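Local structure of aldo-keto reductase family 1 member C1 (Caenorhabditis elegans, 1QWK) at residues A[86-91]-A[125-130]; A[232-237]-A[246-251]; A[32-37]-A[268-273]. The protein probably acts as an NADPH-dependent aldose reductase, reducing carbonyl groups of aldehydes or sugars to alcohols. All blocks are in the same frame, centred on the assembly; numbering follows the deposited sequence.

Contact 1 of 3, residues A[86-91]-A[125-130]; sequences ELAPGK and EHIASP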
# COMPACT_ATOMS: atom_id res chain seq x y z
N GLU A 86 -18.06 -4.16 3.24
CA GLU A 86 -17.74 -5.57 3.11
C GLU A 86 -17.20 -6.14 4.42
O GLU A 86 -17.09 -7.35 4.59
CB GLU A 86 -16.75 -5.77 1.96
CG GLU A 86 -17.28 -5.19 0.65
CD GLU A 86 -16.30 -5.27 -0.51
OE1 GLU A 86 -15.15 -4.79 -0.38
OE2 GLU A 86 -16.69 -5.81 -1.57
N LEU A 87 -16.89 -5.25 5.37
CA LEU A 87 -16.36 -5.66 6.67
C LEU A 87 -17.47 -6.09 7.62
O LEU A 87 -17.21 -6.74 8.64
CB LEU A 87 -15.59 -4.50 7.31
CG LEU A 87 -14.41 -3.95 6.52
CD1 LEU A 87 -13.85 -2.72 7.24
CD2 LEU A 87 -13.35 -5.03 6.37
N ALA A 88 -18.70 -5.71 7.29
CA ALA A 88 -19.86 -6.05 8.11
C ALA A 88 -20.05 -7.55 8.27
O ALA A 88 -19.63 -8.33 7.42
CB ALA A 88 -21.12 -5.43 7.50
N PRO A 89 -20.69 -7.98 9.37
CA PRO A 89 -20.93 -9.40 9.64
C PRO A 89 -21.47 -10.17 8.44
O PRO A 89 -22.47 -9.79 7.84
CB PRO A 89 -21.91 -9.36 10.80
CG PRO A 89 -21.47 -8.14 11.56
CD PRO A 89 -21.26 -7.14 10.44
N GLY A 90 -20.77 -11.25 8.10
CA GLY A 90 -21.17 -12.11 6.99
C GLY A 90 -21.06 -11.54 5.59
O GLY A 90 -21.55 -12.15 4.65
N LYS A 91 -20.41 -10.39 5.44
CA LYS A 91 -20.30 -9.76 4.13
C LYS A 91 -18.93 -9.90 3.45
O LYS A 91 -18.81 -9.64 2.25
CB LYS A 91 -20.63 -8.26 4.23
CG LYS A 91 -22.00 -7.95 4.83
CD LYS A 91 -23.13 -8.51 3.98
CE LYS A 91 -24.49 -8.13 4.57
NZ LYS A 91 -25.62 -8.70 3.79
N GLU A 125 -24.32 5.28 7.74
CA GLU A 125 -24.46 4.77 9.09
C GLU A 125 -23.27 3.92 9.52
O GLU A 125 -22.73 3.15 8.72
CB GLU A 125 -25.75 3.95 9.23
CG GLU A 125 -27.02 4.81 9.22
CD GLU A 125 -28.29 3.98 9.18
OE1 GLU A 125 -28.30 2.86 9.73
OE2 GLU A 125 -29.29 4.47 8.61
N HIS A 126 -22.86 4.08 10.77
CA HIS A 126 -21.75 3.31 11.31
C HIS A 126 -22.26 1.93 11.72
O HIS A 126 -23.41 1.78 12.15
CB HIS A 126 -21.18 3.99 12.56
CG HIS A 126 -20.61 5.34 12.31
ND1 HIS A 126 -20.39 6.26 13.32
CD2 HIS A 126 -20.18 5.94 11.17
CE1 HIS A 126 -19.85 7.35 12.82
NE2 HIS A 126 -19.71 7.18 11.51
N ILE A 127 -21.42 0.92 11.56
CA ILE A 127 -21.77 -0.43 11.99
C ILE A 127 -20.70 -0.75 13.02
O ILE A 127 -19.52 -0.91 12.67
CB ILE A 127 -21.74 -1.45 10.84
CG1 ILE A 127 -22.83 -1.12 9.82
CG2 ILE A 127 -21.97 -2.86 11.39
CD1 ILE A 127 -22.92 -2.10 8.66
N ALA A 128 -21.11 -0.80 14.28
CA ALA A 128 -20.19 -1.05 15.38
C ALA A 128 -19.76 -2.50 15.53
O ALA A 128 -19.99 -3.12 16.56
CB ALA A 128 -20.82 -0.57 16.69
N SER A 129 -19.13 -3.03 14.49
CA SER A 129 -18.65 -4.40 14.52
C SER A 129 -17.21 -4.38 15.01
O SER A 129 -16.32 -3.85 14.34
CB SER A 129 -18.72 -5.02 13.12
OG SER A 129 -18.39 -6.40 13.16
N PRO A 130 -16.95 -4.94 16.20
CA PRO A 130 -15.58 -4.94 16.73
C PRO A 130 -14.57 -5.57 15.77
O PRO A 130 -14.91 -6.48 15.01
CB PRO A 130 -15.71 -5.72 18.03
CG PRO A 130 -16.84 -6.67 17.74
CD PRO A 130 -17.83 -5.79 17.02
O HOH W 1 -17.59 -8.04 11.04

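Contact 2 of 3, residues A[232-237]-A[246-251]; sequences QNVLAL and AQVLLR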
# COMPACT_ATOMS: atom_id res chain seq x y z
N GLN A 232 16.30 18.84 2.70
CA GLN A 232 17.71 19.12 2.43
C GLN A 232 18.59 17.88 2.49
O GLN A 232 19.47 17.70 1.66
CB GLN A 232 18.23 20.17 3.42
CG GLN A 232 19.61 20.73 3.06
CD GLN A 232 20.77 19.83 3.48
OE1 GLN A 232 21.90 20.01 3.03
NE2 GLN A 232 20.49 18.87 4.36
N ASN A 233 18.35 17.02 3.49
CA ASN A 233 19.14 15.81 3.64
C ASN A 233 18.85 14.83 2.51
O ASN A 233 19.74 14.12 2.05
CB ASN A 233 18.87 15.18 5.00
CG ASN A 233 19.37 16.05 6.15
OD1 ASN A 233 18.70 16.19 7.18
ND2 ASN A 233 20.54 16.64 5.98
N VAL A 234 17.59 14.78 2.06
CA VAL A 234 17.22 13.90 0.96
C VAL A 234 17.94 14.34 -0.32
O VAL A 234 18.54 13.53 -1.03
CB VAL A 234 15.69 13.92 0.71
CG1 VAL A 234 15.37 13.20 -0.60
CG2 VAL A 234 14.97 13.24 1.87
N LEU A 235 17.88 15.64 -0.61
CA LEU A 235 18.52 16.20 -1.80
C LEU A 235 20.03 15.98 -1.76
O LEU A 235 20.65 15.70 -2.79
CB LEU A 235 18.22 17.70 -1.91
CG LEU A 235 16.74 18.06 -2.08
CD1 LEU A 235 16.57 19.57 -2.08
CD2 LEU A 235 16.21 17.46 -3.38
N ALA A 236 20.62 16.10 -0.57
CA ALA A 236 22.06 15.90 -0.39
C ALA A 236 22.45 14.45 -0.66
O ALA A 236 23.45 14.19 -1.32
CB ALA A 236 22.47 16.30 1.02
N LEU A 237 21.66 13.52 -0.13
CA LEU A 237 21.95 12.11 -0.33
C LEU A 237 21.71 11.70 -1.78
O LEU A 237 22.40 10.83 -2.31
CB LEU A 237 21.09 11.25 0.61
CG LEU A 237 21.35 9.74 0.59
CD1 LEU A 237 22.81 9.45 0.90
CD2 LEU A 237 20.43 9.05 1.60
N ALA A 246 13.26 10.89 -5.29
CA ALA A 246 12.22 9.88 -5.16
C ALA A 246 12.83 8.51 -4.87
O ALA A 246 12.35 7.78 -4.00
CB ALA A 246 11.37 9.82 -6.43
N GLN A 247 13.88 8.15 -5.59
CA GLN A 247 14.51 6.85 -5.36
C GLN A 247 15.08 6.77 -3.95
O GLN A 247 15.07 5.71 -3.33
CB GLN A 247 15.60 6.62 -6.42
CG GLN A 247 15.01 6.62 -7.82
CD GLN A 247 16.05 6.60 -8.92
OE1 GLN A 247 17.12 7.19 -8.79
NE2 GLN A 247 15.73 5.93 -10.02
N VAL A 248 15.56 7.90 -3.43
CA VAL A 248 16.09 7.93 -2.08
C VAL A 248 14.96 7.70 -1.06
O VAL A 248 15.13 6.96 -0.09
CB VAL A 248 16.81 9.27 -1.79
CG1 VAL A 248 17.18 9.37 -0.31
CG2 VAL A 248 18.07 9.38 -2.64
N LEU A 249 13.81 8.34 -1.28
CA LEU A 249 12.67 8.16 -0.37
C LEU A 249 12.17 6.71 -0.38
O LEU A 249 11.78 6.18 0.66
CB LEU A 249 11.53 9.10 -0.76
CG LEU A 249 11.77 10.59 -0.50
CD1 LEU A 249 10.54 11.37 -0.94
CD2 LEU A 249 12.04 10.82 0.99
N LEU A 250 12.18 6.08 -1.55
CA LEU A 250 11.74 4.70 -1.65
C LEU A 250 12.74 3.78 -0.95
O LEU A 250 12.34 2.87 -0.22
CB LEU A 250 11.58 4.29 -3.12
CG LEU A 250 10.53 5.08 -3.89
CD1 LEU A 250 10.48 4.60 -5.34
CD2 LEU A 250 9.16 4.91 -3.22
N ARG A 251 14.03 4.02 -1.16
CA ARG A 251 15.06 3.20 -0.53
C ARG A 251 15.01 3.38 0.98
O ARG A 251 15.28 2.45 1.73
CB ARG A 251 16.46 3.58 -1.06
CG ARG A 251 17.54 2.59 -0.67
CD ARG A 251 17.36 1.25 -1.38
NE ARG A 251 17.71 0.13 -0.52
CZ ARG A 251 17.70 -1.15 -0.89
NH1 ARG A 251 17.35 -1.49 -2.12
NH2 ARG A 251 18.01 -2.10 -0.02

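Contact 3 of 3, residues A[32-37]-A[268-273]; sequences ITAVKT and NRIKEN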
# COMPACT_ATOMS: atom_id res chain seq x y z
N ILE A 32 -4.60 -0.17 -16.88
CA ILE A 32 -4.19 -1.24 -17.78
C ILE A 32 -2.78 -0.98 -18.30
O ILE A 32 -1.91 -1.85 -18.23
CB ILE A 32 -5.16 -1.38 -18.96
CG1 ILE A 32 -6.53 -1.86 -18.45
CG2 ILE A 32 -4.60 -2.36 -19.98
CD1 ILE A 32 -7.61 -1.90 -19.52
N THR A 33 -2.56 0.22 -18.82
CA THR A 33 -1.25 0.60 -19.35
C THR A 33 -0.20 0.60 -18.23
O THR A 33 0.94 0.20 -18.43
CB THR A 33 -1.28 2.00 -19.98
OG1 THR A 33 -2.26 2.04 -21.03
CG2 THR A 33 0.08 2.36 -20.56
N ALA A 34 -0.61 1.06 -17.05
CA ALA A 34 0.29 1.12 -15.90
C ALA A 34 0.72 -0.27 -15.45
O ALA A 34 1.90 -0.50 -15.19
CB ALA A 34 -0.39 1.86 -14.75
N VAL A 35 -0.23 -1.19 -15.36
CA VAL A 35 0.08 -2.54 -14.92
C VAL A 35 1.03 -3.23 -15.89
O VAL A 35 2.04 -3.81 -15.48
CB VAL A 35 -1.21 -3.39 -14.78
CG1 VAL A 35 -0.86 -4.86 -14.55
CG2 VAL A 35 -2.04 -2.88 -13.60
N LYS A 36 0.72 -3.17 -17.19
CA LYS A 36 1.58 -3.81 -18.18
C LYS A 36 2.98 -3.21 -18.21
O LYS A 36 3.97 -3.93 -18.36
CB LYS A 36 0.93 -3.72 -19.57
CG LYS A 36 -0.45 -4.35 -19.61
CD LYS A 36 -1.03 -4.38 -21.02
CE LYS A 36 -0.32 -5.39 -21.91
NZ LYS A 36 -0.91 -5.41 -23.27
N THR A 37 3.07 -1.89 -18.05
CA THR A 37 4.37 -1.23 -18.05
C THR A 37 5.18 -1.67 -16.84
O THR A 37 6.37 -1.96 -16.94
CB THR A 37 4.21 0.31 -18.00
OG1 THR A 37 3.51 0.75 -19.17
CG2 THR A 37 5.57 0.98 -17.94
N ASN A 268 7.43 6.78 -17.41
CA ASN A 268 8.78 7.12 -16.97
C ASN A 268 8.95 7.06 -15.45
O ASN A 268 10.01 6.68 -14.96
CB ASN A 268 9.18 8.50 -17.47
CG ASN A 268 9.37 8.53 -18.98
OD1 ASN A 268 10.12 7.73 -19.53
ND2 ASN A 268 8.68 9.46 -19.64
N ARG A 269 7.91 7.45 -14.72
CA ARG A 269 8.00 7.42 -13.27
C ARG A 269 7.93 5.98 -12.75
O ARG A 269 8.61 5.63 -11.79
CB ARG A 269 6.90 8.27 -12.65
CG ARG A 269 6.97 9.72 -13.10
CD ARG A 269 6.34 10.66 -12.10
NE ARG A 269 6.30 12.03 -12.60
CZ ARG A 269 6.00 13.09 -11.85
NH1 ARG A 269 5.73 12.94 -10.56
NH2 ARG A 269 5.98 14.30 -12.40
N ILE A 270 7.11 5.16 -13.40
CA ILE A 270 6.98 3.76 -13.00
C ILE A 270 8.35 3.09 -13.16
O ILE A 270 8.77 2.30 -12.31
CB ILE A 270 5.94 3.01 -13.86
CG1 ILE A 270 4.53 3.53 -13.54
CG2 ILE A 270 6.02 1.50 -13.61
CD1 ILE A 270 3.43 2.95 -14.40
N LYS A 271 9.05 3.43 -14.24
CA LYS A 271 10.37 2.85 -14.47
C LYS A 271 11.39 3.42 -13.49
O LYS A 271 12.24 2.70 -12.99
CB LYS A 271 10.82 3.13 -15.91
CG LYS A 271 10.03 2.37 -16.97
CD LYS A 271 10.55 2.71 -18.36
CE LYS A 271 9.81 1.95 -19.44
NZ LYS A 271 10.29 2.35 -20.79
N GLU A 272 11.28 4.72 -13.22
CA GLU A 272 12.19 5.39 -12.30
C GLU A 272 12.10 4.81 -10.89
O GLU A 272 13.11 4.53 -10.26
CB GLU A 272 11.88 6.88 -12.24
CG GLU A 272 12.87 7.70 -11.41
CD GLU A 272 12.35 9.08 -11.06
OE1 GLU A 272 11.72 9.72 -11.92
OE2 GLU A 272 12.59 9.54 -9.92
N ASN A 273 10.87 4.62 -10.40
CA ASN A 273 10.67 4.10 -9.05
C ASN A 273 11.20 2.69 -8.84
O ASN A 273 11.43 2.28 -7.71
CB ASN A 273 9.18 4.15 -8.68
CG ASN A 273 8.62 5.57 -8.67
OD1 ASN A 273 9.34 6.54 -8.45
ND2 ASN A 273 7.31 5.69 -8.88

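Contact 1 of 3, residues A[86-91]-A[125-130]
Ala88 and Pro89 meet Ile127 and Ser129 where two βα loops of the aldo-keto reductase (β/α)8 barrel run side by side. Residues 86-91 belong to the loop between strand 77-82 and helix 92-103. Residues 125-130 lie between strand 110-113 and helix 131-143, the region that in aldo-keto reductases is known as loop A. The interface is small, 127 Å² counting both sides, and has an apolar part and a water-mediated part.

Ile127 supplies the first. It is fully extended along its longer branch, CD1 lying anti to CA (chi2 -178°), which carries that methyl across to Ala88: CD1 stops 4.0 Å from Ala88 CB. The shorter branch is directed at the neighbouring proline, with CG2 4.4 Å from Pro89 CD, a looser approach. Ile127 also rests on Ala118 of strand 118-119, its antiparallel backbone partner, so its side chain touches both that hairpin and the Ala88-Pro89 corner.

The hydroxyl of Ser129 faces the same proline. Its OG is 3.9 Å from Pro89 CG, because the hydroxyl stands opposite the backbone N (chi1 -174°). Between Ile127 and Ser129 the chain makes an inverse gamma turn centred on Ala128, closed by a weak bond from Ser129 N to Ile127 O. Pro130 is the N-cap of helix 131-143; from within that helix Gln137 NE2 binds Ala88 O. A water joins the two loops: it donates to Leu87 O at 2.8 Å and is hydrogen-bonded to Ser129 OG, also at 2.8 Å.

Contact 2 of 3, residues A[232-237]-A[246-251]
Val234 and Leu237 of helix 232-241 pack against Val248 and Leu249 of helix 245-255 through methyl groups alone. Over these short segments the helix axes approach to 9.3 Å and their N-to-C directions differ by 106°, so the helices cross nearly at right angles and the shared patch is compact, 204 Å² in all.

The apolar contacts come from a few branches. Both valines place CG1 opposite the backbone N, and these two methyls face each other, Val234 CG1 lying 4.2 Å from Val248 CG1. Val248 CG1 is met more closely by Leu237, whose CD2 lies 3.8 Å away. The other valine branch serves a different neighbour: Val234 CG2 is 3.9 Å from Leu249 CD2, the side chains crossing at about a right angle. Leu249 starts out from its backbone across the line of approach; with CD1 extended, anti to CA (chi2 180°), the second methyl, CD2, is the one turned to Val234. Each valine therefore touches two residues of the opposing helix.

Polar interactions lie around this patch. Val234 N is bound by Asp231 OD2 at the start of its helix, and Leu237 O accepts from Thr241 OG1. On the other side, the salt bridge of Arg251 with Asp255 stays within helix 245-255, whereas its bond to Val276 O ties that helix to the chain after helix 267-274; both lie away from the valines.

Leu289 of helix 283-289 also touches Val234 and Leu237. Helix 232-241 is inserted between the seventh barrel strand, 197-201, and the barrel helix 245-255; such an added helix, paired with a C-terminal one, is a feature of the aldo-keto reductase (β/α)8 barrel.

Contact 3 of 3, residues A[32-37]-A[268-273]
The peptide carbonyl of Ala34 is the flat group met by Ile270: CD1 comes in beside it from the CA end, 3.9 Å from Ala34 O and equally far from Ala34 CA. A second carbonyl, that of Thr33, is approached on both faces by one residue, Thr37, whose backbone N reaches it from one face and whose hydroxyl reaches it from the other. The OG1 to Thr33 O distance is 2.7 Å, with a C=O...donor angle of 149° and the donor tilted 31° from the carbonyl plane. The Thr33 oxygen is thus gripped twice, while the OG1 bond ties the hydroxyl back to its own helix, and the methyl of Thr37 is what faces the other one: CG2 is 4.4 Å from Ile270 CG2.

Helix 28-41 follows the first strand of the (β/α)8 barrel, 21-22, and helix 267-274 follows the eighth, 259-261, so this packing joins the first and last βα units where the ring of helices closes. Ala34 and Val35 both rest on Leu21 of the first strand, and Tyr43 OH binds Ile270 O just beyond helix 28-41. The side chain of Ala34 is about 12 Å from that of Tyr52, the predicted proton donor.

Ile270 is buried and touches both Ala34 and Thr37 in an interface of 165 Å² over both sides. Its longer branch leaves CB opposite the carbonyl carbon (chi1 -69°) and continues extended, bringing CD1 to the small Ala34, whose CB lies 4.0 Å away; the other branch, CG2, is left for Thr37. At the solvent side, the extended chain of Lys271 runs past Thr37, with CE 4.6 Å from Thr37 CG2.

From the N terminus, residues 32-37 open contact 3, whose loop stays open until 268-273, almost the full circuit of the barrel. Contacts 1 and 2 are both nested inside it and follow one another in series, so none of the loops cross. Contact 1 closes 86-91 onto 125-130, joining the loops after the third and fourth strands; contact 2 closes the short, partly helical connection between 232-237 and 246-251. Contacts 2 and 3 touch: Gln247 NE2 is 3.0 Å from Glu272 O, a probable hydrogen bond, linking adjacent barrel helices. Contact 1 lies on the opposite side of the chain's centre, its nearest atoms about 19 Å from contact 3 and about 26 Å from contact 2.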